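Local coordinates for AAEL008620-PA odorant-binding protein (Aedes aegypti, PDB 5V13) that binds juvenile hormone specifically in the mosquito hemolymph, as a secreted member of the odorant-binding protein family, at residues 31-36 against 62-67; 80-85 against 126-131; 102-107 against 134-139. All coordinates share one frame; numbering follows the deposited sequence.

Contact 1. Residues 31-36 against 62-67; sequences YAYVRC and QCYVKC. With JH3 (methyl (2E,6E)-9-[(2R)-3,3-dimethyloxiran-2-yl]-3,7-dimethylnona-2,6-dienoate), chain E.
Tyr64 brings the CE1 side of its ring against Cys36 CB, 3.5 Å away, and carries its hydroxyl on to the backbone of Tyr33. The ring reaches that far because CG stands anti to the backbone N (chi1 -175°). Tyr64 OH donates to Tyr33 O at 3.0 Å; the donor lies a little out of the carbonyl plane, and the C=O...O angle of 110° shows a strongly bent approach from the flank of the carbonyl. Tyr33 O lies at the edge of the Tyr64 ring, near its plane.

Tyr33 gives one ring face to the ligand. JH3 C5 rests 3.8 Å above the centre of that face, while Tyr33 CB packs 3.5 Å from JH3 C2. The phenol oxygen of Tyr33 is hydrogen-bonded to Phe144 O. JH3 C4 also lies 3.5 Å from Tyr64 OH, and the two tyrosines together border the hormone from C2, beside the ester, to C6.

Beside them, the disulfide Cys36 SG to Cys67 SG ties the helices where the CA atoms of these cysteines come to 6.0 Å. The two helical segments, their N-to-C directions 143° apart, are stapled by a cystine and line a hydrophobic pocket, an arrangement characteristic of the disulfide-braced, all-helical odorant-binding protein fold.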
loop_
_atom_site.group_PDB
_atom_site.type_symbol
_atom_site.label_atom_id
_atom_site.label_comp_id
_atom_site.label_asym_id
_atom_site.label_seq_id
_atom_site.Cartn_x
_atom_site.Cartn_y
_atom_site.Cartn_z
ATOM N N TYR B 31 -1.682 -9.819 15.167
ATOM C CA TYR B 31 -1.106 -9.643 16.503
ATOM C C TYR B 31 -1.608 -10.725 17.451
ATOM O O TYR B 31 -0.827 -11.345 18.191
ATOM C CB TYR B 31 -1.466 -8.258 17.055
ATOM C CG TYR B 31 -0.850 -7.951 18.403
ATOM C CD1 TYR B 31 -1.456 -8.375 19.596
ATOM C CD2 TYR B 31 0.333 -7.223 18.485
ATOM C CE1 TYR B 31 -0.890 -8.060 20.840
ATOM C CE2 TYR B 31 0.906 -6.920 19.710
ATOM C CZ TYR B 31 0.294 -7.336 20.878
ATOM O OH TYR B 31 0.886 -7.021 22.085
ATOM N N ALA B 32 -2.923 -10.959 17.444
ATOM C CA ALA B 32 -3.510 -11.943 18.345
ATOM C C ALA B 32 -3.049 -13.353 17.999
ATOM O O ALA B 32 -2.686 -14.133 18.895
ATOM C CB ALA B 32 -5.036 -11.848 18.293
ATOM N N TYR B 33 -3.059 -13.709 16.707
ATOM C CA TYR B 33 -2.651 -15.067 16.323
ATOM C C TYR B 33 -1.210 -15.355 16.742
ATOM O O TYR B 33 -0.905 -16.427 17.285
ATOM C CB TYR B 33 -2.794 -15.277 14.806
ATOM C CG TYR B 33 -4.183 -15.050 14.231
ATOM C CD1 TYR B 33 -5.318 -15.103 15.034
ATOM C CD2 TYR B 33 -4.346 -14.784 12.875
ATOM C CE1 TYR B 33 -6.597 -14.881 14.487
ATOM C CE2 TYR B 33 -5.596 -14.574 12.323
ATOM C CZ TYR B 33 -6.715 -14.623 13.126
ATOM O OH TYR B 33 -7.950 -14.389 12.563
ATOM N N VAL B 34 -0.306 -14.416 16.465
ATOM C CA VAL B 34 1.114 -14.638 16.732
ATOM C C VAL B 34 1.398 -14.621 18.234
ATOM O O VAL B 34 2.141 -15.473 18.758
ATOM C CB VAL B 34 1.962 -13.593 15.977
ATOM C CG1 VAL B 34 3.421 -13.681 16.433
ATOM C CG2 VAL B 34 1.846 -13.815 14.473
ATOM N N ARG B 35 0.828 -13.647 18.955
ATOM C CA ARG B 35 1.136 -13.549 20.382
ATOM C C ARG B 35 0.562 -14.726 21.160
ATOM O O ARG B 35 1.215 -15.246 22.074
ATOM C CB ARG B 35 0.628 -12.232 20.967
ATOM C CG ARG B 35 1.439 -11.013 20.521
ATOM C CD ARG B 35 2.889 -11.052 21.045
ATOM N NE ARG B 35 2.933 -11.013 22.507
ATOM C CZ ARG B 35 3.029 -9.896 23.226
ATOM N NH1 ARG B 35 3.099 -8.718 22.621
ATOM N NH2 ARG B 35 3.054 -9.955 24.549
ATOM N N CYS B 36 -0.654 -15.165 20.816
ATOM C CA CYS B 36 -1.202 -16.350 21.473
ATOM C C CYS B 36 -0.433 -17.621 21.105
ATOM O O CYS B 36 -0.347 -18.549 21.923
ATOM C CB CYS B 36 -2.688 -16.495 21.137
ATOM S SG CYS B 36 -3.697 -15.174 21.913
ATOM N N GLN B 62 -7.828 -25.561 23.446
ATOM C CA GLN B 62 -8.896 -24.785 24.063
ATOM C C GLN B 62 -8.363 -23.465 24.585
ATOM O O GLN B 62 -8.996 -22.419 24.407
ATOM C CB GLN B 62 -9.562 -25.582 25.190
ATOM C CG GLN B 62 -10.229 -26.866 24.721
ATOM C CD GLN B 62 -10.740 -27.722 25.867
ATOM O OE1 GLN B 62 -10.133 -27.772 26.932
ATOM N NE2 GLN B 62 -11.856 -28.403 25.651
ATOM N N CYS B 63 -7.175 -23.480 25.200
ATOM C CA CYS B 63 -6.639 -22.218 25.695
ATOM C C CYS B 63 -6.232 -21.290 24.561
ATOM O O CYS B 63 -6.317 -20.068 24.717
ATOM C CB CYS B 63 -5.463 -22.454 26.629
ATOM S SG CYS B 63 -5.998 -23.239 28.178
ATOM N N TYR B 64 -5.784 -21.836 23.424
ATOM C CA TYR B 64 -5.462 -20.971 22.288
ATOM C C TYR B 64 -6.707 -20.254 21.775
ATOM O O TYR B 64 -6.668 -19.051 21.471
ATOM C CB TYR B 64 -4.820 -21.778 21.159
ATOM C CG TYR B 64 -4.362 -20.907 20.006
ATOM C CD1 TYR B 64 -3.213 -20.136 20.118
ATOM C CD2 TYR B 64 -5.100 -20.826 18.816
ATOM C CE1 TYR B 64 -2.790 -19.309 19.059
ATOM C CE2 TYR B 64 -4.684 -20.016 17.759
ATOM C CZ TYR B 64 -3.532 -19.259 17.889
ATOM O OH TYR B 64 -3.104 -18.446 16.852
ATOM N N VAL B 65 -7.817 -20.979 21.653
ATOM C CA VAL B 65 -9.060 -20.350 21.209
ATOM C C VAL B 65 -9.505 -19.267 22.194
ATOM O O VAL B 65 -9.926 -18.174 21.788
ATOM C CB VAL B 65 -10.150 -21.415 20.993
ATOM C CG1 VAL B 65 -11.475 -20.746 20.598
ATOM C CG2 VAL B 65 -9.706 -22.404 19.910
ATOM N N LYS B 66 -9.416 -19.545 23.495
ATOM C CA LYS B 66 -9.785 -18.542 24.493
ATOM C C LYS B 66 -8.897 -17.300 24.386
ATOM O O LYS B 66 -9.392 -16.162 24.390
ATOM C CB LYS B 66 -9.698 -19.146 25.896
ATOM C CG LYS B 66 -9.973 -18.124 26.992
ATOM C CD LYS B 66 -9.776 -18.694 28.369
ATOM C CE LYS B 66 -9.477 -17.565 29.345
ATOM N NZ LYS B 66 -9.122 -18.094 30.685
ATOM N N CYS B 67 -7.582 -17.513 24.285
ATOM C CA CYS B 67 -6.620 -16.421 24.159
ATOM C C CYS B 67 -6.930 -15.539 22.953
ATOM O O CYS B 67 -6.976 -14.311 23.069
ATOM C CB CYS B 67 -5.200 -16.998 24.042
ATOM S SG CYS B 67 -3.811 -15.781 23.893
HETATM C C1 JH3 E . -1.651 -17.820 12.227
HETATM O O2 JH3 E . -1.785 -17.686 11.024
HETATM O O1 JH3 E . -0.388 -17.446 12.811
HETATM C CM JH3 E . 0.610 -16.864 11.970
HETATM C C2 JH3 E . -2.702 -18.318 13.134
HETATM C C3 JH3 E . -3.926 -18.736 12.804
HETATM C "C3'" JH3 E . -4.451 -18.778 11.395
HETATM C C4 JH3 E . -4.817 -19.174 13.942
HETATM C C5 JH3 E . -6.219 -18.616 13.721
HETATM C C6 JH3 E . -6.981 -18.645 15.028
HETATM C C7 JH3 E . -7.817 -19.637 15.365
HETATM C "C7'" JH3 E . -8.015 -20.823 14.458
HETATM C C8 JH3 E . -8.536 -19.551 16.703
HETATM C C9 JH3 E . -10.062 -19.457 16.539
HETATM C CA JH3 E . -10.481 -18.368 15.554
HETATM O O3 JH3 E . -11.909 -18.151 15.516
HETATM C CB JH3 E . -11.144 -17.142 16.177
HETATM C "CB'" JH3 E . -10.858 -15.853 15.398
HETATM C CC JH3 E . -11.394 -17.086 17.677
#

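Contact 2. Residues 80-85 against 126-131. With JH3 (methyl (2E,6E)-9-[(2R)-3,3-dimethyloxiran-2-yl]-3,7-dimethylnona-2,6-dienoate), chain E.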
loop_
_atom_site.group_PDB
_atom_site.type_symbol
_atom_site.label_atom_id
_atom_site.label_comp_id
_atom_site.label_asym_id
_atom_site.label_seq_id
_atom_site.Cartn_x
_atom_site.Cartn_y
_atom_site.Cartn_z
ATOM N N LYS B 80 -18.465 -12.728 31.159
ATOM C CA LYS B 80 -18.389 -14.169 30.901
ATOM C C LYS B 80 -19.288 -14.573 29.725
ATOM O O LYS B 80 -20.183 -15.413 29.839
ATOM C CB LYS B 80 -18.715 -14.969 32.175
ATOM C CG LYS B 80 -17.691 -14.771 33.298
ATOM C CD LYS B 80 -17.783 -15.855 34.385
ATOM C CE LYS B 80 -19.029 -15.691 35.246
ATOM N NZ LYS B 80 -18.961 -14.458 36.086
ATOM N N ARG B 81 -19.008 -13.980 28.563
ATOM C CA ARG B 81 -19.926 -14.099 27.442
ATOM C C ARG B 81 -19.191 -13.817 26.138
ATOM O O ARG B 81 -18.382 -12.892 26.069
ATOM C CB ARG B 81 -21.095 -13.103 27.597
ATOM C CG ARG B 81 -22.295 -13.384 26.709
ATOM C CD ARG B 81 -23.192 -12.142 26.583
ATOM N NE ARG B 81 -23.445 -11.496 27.871
ATOM C CZ ARG B 81 -24.588 -11.581 28.548
ATOM N NH1 ARG B 81 -25.604 -12.286 28.062
ATOM N NH2 ARG B 81 -24.718 -10.954 29.713
ATOM N N PHE B 82 -19.502 -14.594 25.106
ATOM C CA PHE B 82 -19.182 -14.161 23.754
ATOM C C PHE B 82 -20.080 -13.001 23.351
ATOM O O PHE B 82 -21.200 -12.846 23.845
ATOM C CB PHE B 82 -19.369 -15.294 22.752
ATOM C CG PHE B 82 -18.199 -16.226 22.667
ATOM C CD1 PHE B 82 -17.113 -15.919 21.878
ATOM C CD2 PHE B 82 -18.195 -17.416 23.375
ATOM C CE1 PHE B 82 -16.039 -16.786 21.793
ATOM C CE2 PHE B 82 -17.119 -18.287 23.294
ATOM C CZ PHE B 82 -16.047 -17.978 22.504
ATOM N N ARG B 83 -19.584 -12.193 22.426
ATOM C CA ARG B 83 -20.296 -11.019 21.934
ATOM C C ARG B 83 -20.729 -11.319 20.503
ATOM O O ARG B 83 -20.016 -10.973 19.551
ATOM C CB ARG B 83 -19.398 -9.778 21.990
ATOM C CG ARG B 83 -18.843 -9.461 23.382
ATOM C CD ARG B 83 -19.948 -8.947 24.309
ATOM N NE ARG B 83 -20.464 -7.643 23.883
ATOM C CZ ARG B 83 -20.348 -6.516 24.584
ATOM N NH1 ARG B 83 -19.744 -6.516 25.766
ATOM N NH2 ARG B 83 -20.851 -5.384 24.107
ATOM N N PRO B 84 -21.878 -11.972 20.297
ATOM C CA PRO B 84 -22.247 -12.379 18.930
ATOM C C PRO B 84 -22.324 -11.213 17.961
ATOM O O PRO B 84 -21.987 -11.382 16.786
ATOM C CB PRO B 84 -23.620 -13.038 19.111
ATOM C CG PRO B 84 -24.155 -12.467 20.422
ATOM C CD PRO B 84 -22.943 -12.257 21.281
ATOM N N GLU B 85 -22.754 -10.038 18.425
ATOM C CA GLU B 85 -22.904 -8.886 17.539
ATOM C C GLU B 85 -21.576 -8.449 16.939
ATOM O O GLU B 85 -21.563 -7.824 15.869
ATOM C CB GLU B 85 -23.575 -7.729 18.298
ATOM C CG GLU B 85 -22.653 -6.933 19.235
ATOM C CD GLU B 85 -22.378 -7.611 20.583
ATOM O OE1 GLU B 85 -21.673 -6.993 21.407
ATOM O OE2 GLU B 85 -22.864 -8.744 20.826
ATOM N N PHE B 126 -14.114 -22.612 24.932
ATOM C CA PHE B 126 -14.020 -23.429 23.721
ATOM C C PHE B 126 -15.328 -24.170 23.454
ATOM O O PHE B 126 -15.841 -24.158 22.333
ATOM C CB PHE B 126 -12.845 -24.409 23.856
ATOM C CG PHE B 126 -12.661 -25.334 22.698
ATOM C CD1 PHE B 126 -13.313 -26.562 22.653
ATOM C CD2 PHE B 126 -11.772 -25.010 21.673
ATOM C CE1 PHE B 126 -13.116 -27.429 21.585
ATOM C CE2 PHE B 126 -11.571 -25.870 20.600
ATOM C CZ PHE B 126 -12.236 -27.079 20.555
ATOM N N ASN B 127 -15.893 -24.819 24.476
ATOM C CA ASN B 127 -17.124 -25.578 24.262
ATOM C C ASN B 127 -18.287 -24.684 23.847
ATOM O O ASN B 127 -19.131 -25.089 23.037
ATOM C CB ASN B 127 -17.470 -26.359 25.520
ATOM C CG ASN B 127 -16.567 -27.539 25.697
ATOM O OD1 ASN B 127 -15.858 -27.928 24.763
ATOM N ND2 ASN B 127 -16.575 -28.121 26.882
ATOM N N LYS B 128 -18.351 -23.467 24.391
ATOM C CA LYS B 128 -19.435 -22.564 24.020
ATOM C C LYS B 128 -19.301 -22.113 22.568
ATOM O O LYS B 128 -20.306 -21.958 21.867
ATOM C CB LYS B 128 -19.460 -21.373 24.987
ATOM C CG LYS B 128 -20.461 -20.261 24.635
ATOM C CD LYS B 128 -21.878 -20.821 24.416
ATOM C CE LYS B 128 -22.790 -20.567 25.600
ATOM N NZ LYS B 128 -24.188 -21.036 25.338
ATOM N N TYR B 129 -18.072 -21.960 22.085
ATOM C CA TYR B 129 -17.822 -21.534 20.709
ATOM C C TYR B 129 -18.076 -22.643 19.686
ATOM O O TYR B 129 -18.247 -22.349 18.494
ATOM C CB TYR B 129 -16.375 -21.058 20.630
ATOM C CG TYR B 129 -15.940 -20.299 19.390
ATOM C CD1 TYR B 129 -16.657 -19.203 18.920
ATOM C CD2 TYR B 129 -14.757 -20.631 18.748
ATOM C CE1 TYR B 129 -16.221 -18.486 17.795
ATOM C CE2 TYR B 129 -14.323 -19.939 17.643
ATOM C CZ TYR B 129 -15.055 -18.869 17.171
ATOM O OH TYR B 129 -14.599 -18.170 16.079
ATOM N N ALA B 130 -18.100 -23.907 20.119
ATOM C CA ALA B 130 -17.865 -25.025 19.202
ATOM C C ALA B 130 -18.914 -25.106 18.095
ATOM O O ALA B 130 -18.565 -25.258 16.917
ATOM C CB ALA B 130 -17.804 -26.338 19.989
ATOM N N THR B 131 -20.207 -25.007 18.445
ATOM C CA THR B 131 -21.261 -25.192 17.442
ATOM C C THR B 131 -21.208 -24.098 16.377
ATOM O O THR B 131 -21.265 -24.375 15.171
ATOM C CB THR B 131 -22.643 -25.217 18.106
ATOM O OG1 THR B 131 -22.760 -26.364 18.963
ATOM C CG2 THR B 131 -23.743 -25.292 17.056
HETATM C C1 JH3 E . -1.651 -17.820 12.227
HETATM O O2 JH3 E . -1.785 -17.686 11.024
HETATM O O1 JH3 E . -0.388 -17.446 12.811
HETATM C CM JH3 E . 0.610 -16.864 11.970
HETATM C C2 JH3 E . -2.702 -18.318 13.134
HETATM C C3 JH3 E . -3.926 -18.736 12.804
HETATM C "C3'" JH3 E . -4.451 -18.778 11.395
HETATM C C4 JH3 E . -4.817 -19.174 13.942
HETATM C C5 JH3 E . -6.219 -18.616 13.721
HETATM C C6 JH3 E . -6.981 -18.645 15.028
HETATM C C7 JH3 E . -7.817 -19.637 15.365
HETATM C "C7'" JH3 E . -8.015 -20.823 14.458
HETATM C C8 JH3 E . -8.536 -19.551 16.703
HETATM C C9 JH3 E . -10.062 -19.457 16.539
HETATM C CA JH3 E . -10.481 -18.368 15.554
HETATM O O3 JH3 E . -11.909 -18.151 15.516
HETATM C CB JH3 E . -11.144 -17.142 16.177
HETATM C "CB'" JH3 E . -10.858 -15.853 15.398
HETATM C CC JH3 E . -11.394 -17.086 17.677
#
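Segment 80-85 leaves the short strand 81-82 and turns into a helix at Pro84, with Arg83 at the N-cap position, whereas 126-131 is helical throughout. The backbones stay well apart: the nearest CA atoms, those of Phe82 and Tyr129, are 8.1 Å from each other, and side chains bridge the gap. Phe82 does so from the strand. Its ring is carried toward the helix with CG beside the backbone N and anti to the carbonyl carbon (chi1 -83°), and its CZ and CE1 meet Tyr129 while CD2 meets Lys128. Phe82 CZ packs on Tyr129 CB at 3.6 Å, and Phe82 CE1 reaches Tyr129 CD1 at 3.8 Å. The planes of the two rings lie within 14° of parallel, yet a large lateral offset (centroids 5.2 Å apart) leaves little face-to-face stacking.

On another part of its rim, near the ring plane, Phe82 CD2 meets Lys128 CG at 3.8 Å. Only the aliphatic part of the lysine is used here; the chain bends away at chi2 and chi3 and its NZ is hydrogen-bonded to Ala114 O. Tyr75 meets Phe82 edge-to-face, and Leu113 of helix 99-113 touches both Phe82 and Tyr129.

Tyr129 points its phenol into the pocket, where OH donates to the epoxide oxygen, JH3 O3, at 2.7 Å, with that oxygen near the plane of the ring. The contact thus divides its chemistry: Phe82 packs against CB and CD1 of Tyr129, while the opposite, polar end of the tyrosine supplies a directed hydrogen bond to the epoxide of an otherwise largely hydrocarbon hormone.

Contact 3. Residues 102-107 against 134-139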
loop_
_atom_site.group_PDB
_atom_site.type_symbol
_atom_site.label_atom_id
_atom_site.label_comp_id
_atom_site.label_asym_id
_atom_site.label_seq_id
_atom_site.Cartn_x
_atom_site.Cartn_y
_atom_site.Cartn_z
ATOM N N LEU B 102 -23.561 -15.238 4.547
ATOM C CA LEU B 102 -23.551 -14.063 5.410
ATOM C C LEU B 102 -24.835 -13.984 6.229
ATOM O O LEU B 102 -24.800 -13.752 7.444
ATOM C CB LEU B 102 -23.365 -12.802 4.569
ATOM C CG LEU B 102 -23.413 -11.464 5.313
ATOM C CD1 LEU B 102 -22.353 -11.427 6.413
ATOM C CD2 LEU B 102 -23.222 -10.318 4.316
ATOM N N GLN B 103 -25.984 -14.184 5.577
ATOM C CA GLN B 103 -27.256 -14.117 6.290
ATOM C C GLN B 103 -27.385 -15.253 7.299
ATOM O O GLN B 103 -27.965 -15.072 8.379
ATOM C CB GLN B 103 -28.421 -14.147 5.301
ATOM C CG GLN B 103 -29.785 -13.921 5.946
ATOM C CD GLN B 103 -29.873 -12.590 6.670
ATOM O OE1 GLN B 103 -29.350 -11.575 6.202
ATOM N NE2 GLN B 103 -30.533 -12.588 7.818
ATOM N N ALA B 104 -26.855 -16.435 6.967
ATOM C CA ALA B 104 -26.893 -17.542 7.922
ATOM C C ALA B 104 -26.115 -17.202 9.188
ATOM O O ALA B 104 -26.588 -17.450 10.305
ATOM C CB ALA B 104 -26.343 -18.818 7.280
ATOM N N LEU B 105 -24.923 -16.626 9.037
ATOM C CA LEU B 105 -24.165 -16.210 10.214
ATOM C C LEU B 105 -24.943 -15.181 11.030
ATOM O O LEU B 105 -25.046 -15.302 12.256
ATOM C CB LEU B 105 -22.795 -15.675 9.793
ATOM C CG LEU B 105 -21.803 -15.356 10.927
ATOM C CD1 LEU B 105 -20.360 -15.651 10.522
ATOM C CD2 LEU B 105 -21.936 -13.910 11.373
ATOM N N LYS B 106 -25.544 -14.194 10.363
ATOM C CA LYS B 106 -26.368 -13.219 11.077
ATOM C C LYS B 106 -27.489 -13.886 11.874
ATOM O O LYS B 106 -27.760 -13.495 13.015
ATOM C CB LYS B 106 -26.958 -12.216 10.095
ATOM C CG LYS B 106 -25.976 -11.175 9.609
ATOM C CD LYS B 106 -26.697 -10.164 8.744
ATOM C CE LYS B 106 -25.735 -9.211 8.086
ATOM N NZ LYS B 106 -26.424 -8.503 6.962
ATOM N N ASN B 107 -28.160 -14.885 11.291
ATOM C CA ASN B 107 -29.264 -15.533 11.997
ATOM C C ASN B 107 -28.778 -16.413 13.148
ATOM O O ASN B 107 -29.488 -16.569 14.152
ATOM C CB ASN B 107 -30.098 -16.377 11.029
ATOM C CG ASN B 107 -30.750 -15.548 9.935
ATOM O OD1 ASN B 107 -30.828 -14.326 10.030
ATOM N ND2 ASN B 107 -31.221 -16.213 8.893
ATOM N N ALA B 134 -18.168 -24.596 14.106
ATOM C CA ALA B 134 -18.295 -25.695 13.151
ATOM C C ALA B 134 -19.242 -25.323 12.022
ATOM O O ALA B 134 -18.994 -25.658 10.858
ATOM C CB ALA B 134 -18.774 -26.970 13.857
ATOM N N THR B 135 -20.309 -24.596 12.348
ATOM C CA THR B 135 -21.347 -24.277 11.381
ATOM C C THR B 135 -20.920 -23.182 10.412
ATOM O O THR B 135 -21.392 -23.167 9.268
ATOM C CB THR B 135 -22.628 -23.874 12.126
ATOM O OG1 THR B 135 -22.983 -24.905 13.059
ATOM C CG2 THR B 135 -23.796 -23.655 11.160
ATOM N N HIS B 136 -20.025 -22.272 10.836
ATOM C CA HIS B 136 -19.625 -21.130 10.017
ATOM C C HIS B 136 -18.114 -21.058 9.835
ATOM O O HIS B 136 -17.559 -19.976 9.655
ATOM C CB HIS B 136 -20.167 -19.832 10.615
ATOM C CG HIS B 136 -21.659 -19.806 10.673
ATOM N ND1 HIS B 136 -22.441 -19.642 9.549
ATOM C CD2 HIS B 136 -22.516 -19.996 11.703
ATOM C CE1 HIS B 136 -23.716 -19.697 9.890
ATOM N NE2 HIS B 136 -23.789 -19.906 11.192
ATOM N N HIS B 137 -17.455 -22.218 9.859
ATOM C CA HIS B 137 -15.997 -22.307 9.840
ATOM C C HIS B 137 -15.377 -21.459 8.727
ATOM O O HIS B 137 -14.543 -20.582 8.983
ATOM C CB HIS B 137 -15.606 -23.784 9.686
ATOM C CG HIS B 137 -14.133 -24.031 9.716
ATOM N ND1 HIS B 137 -13.358 -24.043 8.577
ATOM C CD2 HIS B 137 -13.292 -24.285 10.747
ATOM C CE1 HIS B 137 -12.101 -24.287 8.906
ATOM N NE2 HIS B 137 -12.035 -24.439 10.216
ATOM N N SER B 138 -15.759 -21.721 7.478
ATOM C CA SER B 138 -15.087 -21.055 6.361
ATOM C C SER B 138 -15.427 -19.571 6.294
ATOM O O SER B 138 -14.613 -18.773 5.807
ATOM C CB SER B 138 -15.447 -21.746 5.044
ATOM O OG SER B 138 -16.824 -21.595 4.758
ATOM N N THR B 139 -16.613 -19.182 6.782
ATOM C CA THR B 139 -16.965 -17.763 6.839
ATOM C C THR B 139 -16.131 -17.034 7.893
ATOM O O THR B 139 -15.610 -15.949 7.632
ATOM C CB THR B 139 -18.462 -17.605 7.127
ATOM O OG1 THR B 139 -19.227 -18.173 6.053
ATOM C CG2 THR B 139 -18.850 -16.140 7.298
#
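His136 sets its ring beside its own backbone N, CG anti to the carbonyl carbon (chi1 -61°), which lays the imidazole against the backbone of helix 99-113 at Ala104 and Leu105. With CG anti to N (chi1 -173°), Leu105 sends CD1 on to Thr139, its side chain running across that of His136 at an angle. Leu105 CA stands 3.9 Å from the centroid of the His136 ring and 25° off its normal, a CH-pi contact over one face, displaced toward the rim. Thr135 CG2 sits against the opposite face, near its rim, and Ala104 CB lies near the ring plane, 3.8 Å from His136 CE1.

His136 is the junction residue between two consecutive helices: it is the first to leave helical geometry after helix 122-135 and also the N-cap residue of helix 137-143, and the ring docks this corner of the all-helical fold on helix 99-113. In the first turn of the second helix, Thr139 presents its methyl, CG2, to Leu105 CD1 at 3.6 Å. Ala91 of helix 84-94 also touches Leu105.

The two ring nitrogens of His136 differ in their surroundings. NE2 is hydrogen-bonded to Asn108 ND2, but ND1, buried beneath Leu105, has no polar partner in the model.

Contacts 1 and 2 flank the same bound hormone, their centres 15 Å apart: contact 1 borders the ester-side half of the chain, and contact 2 holds its epoxide end. They also touch directly, since Val65 CG1 lies 3.8 Å from Tyr129 CD2 and Gln62 CG lies 3.5 Å from Phe126 CG, joining helix 59-71 to helix 122-135. Contact 3 continues outward along helix 122-135, centred 14 Å from contact 2 and 21 Å from contact 1. The side chain of His136 remains about 10 Å from the ligand; contact 3 does not touch the hormone but joins helix 99-113 to the junction of helices 122-135 and 137-143, which carry the pocket residues Tyr129, Tyr133 and Ile140.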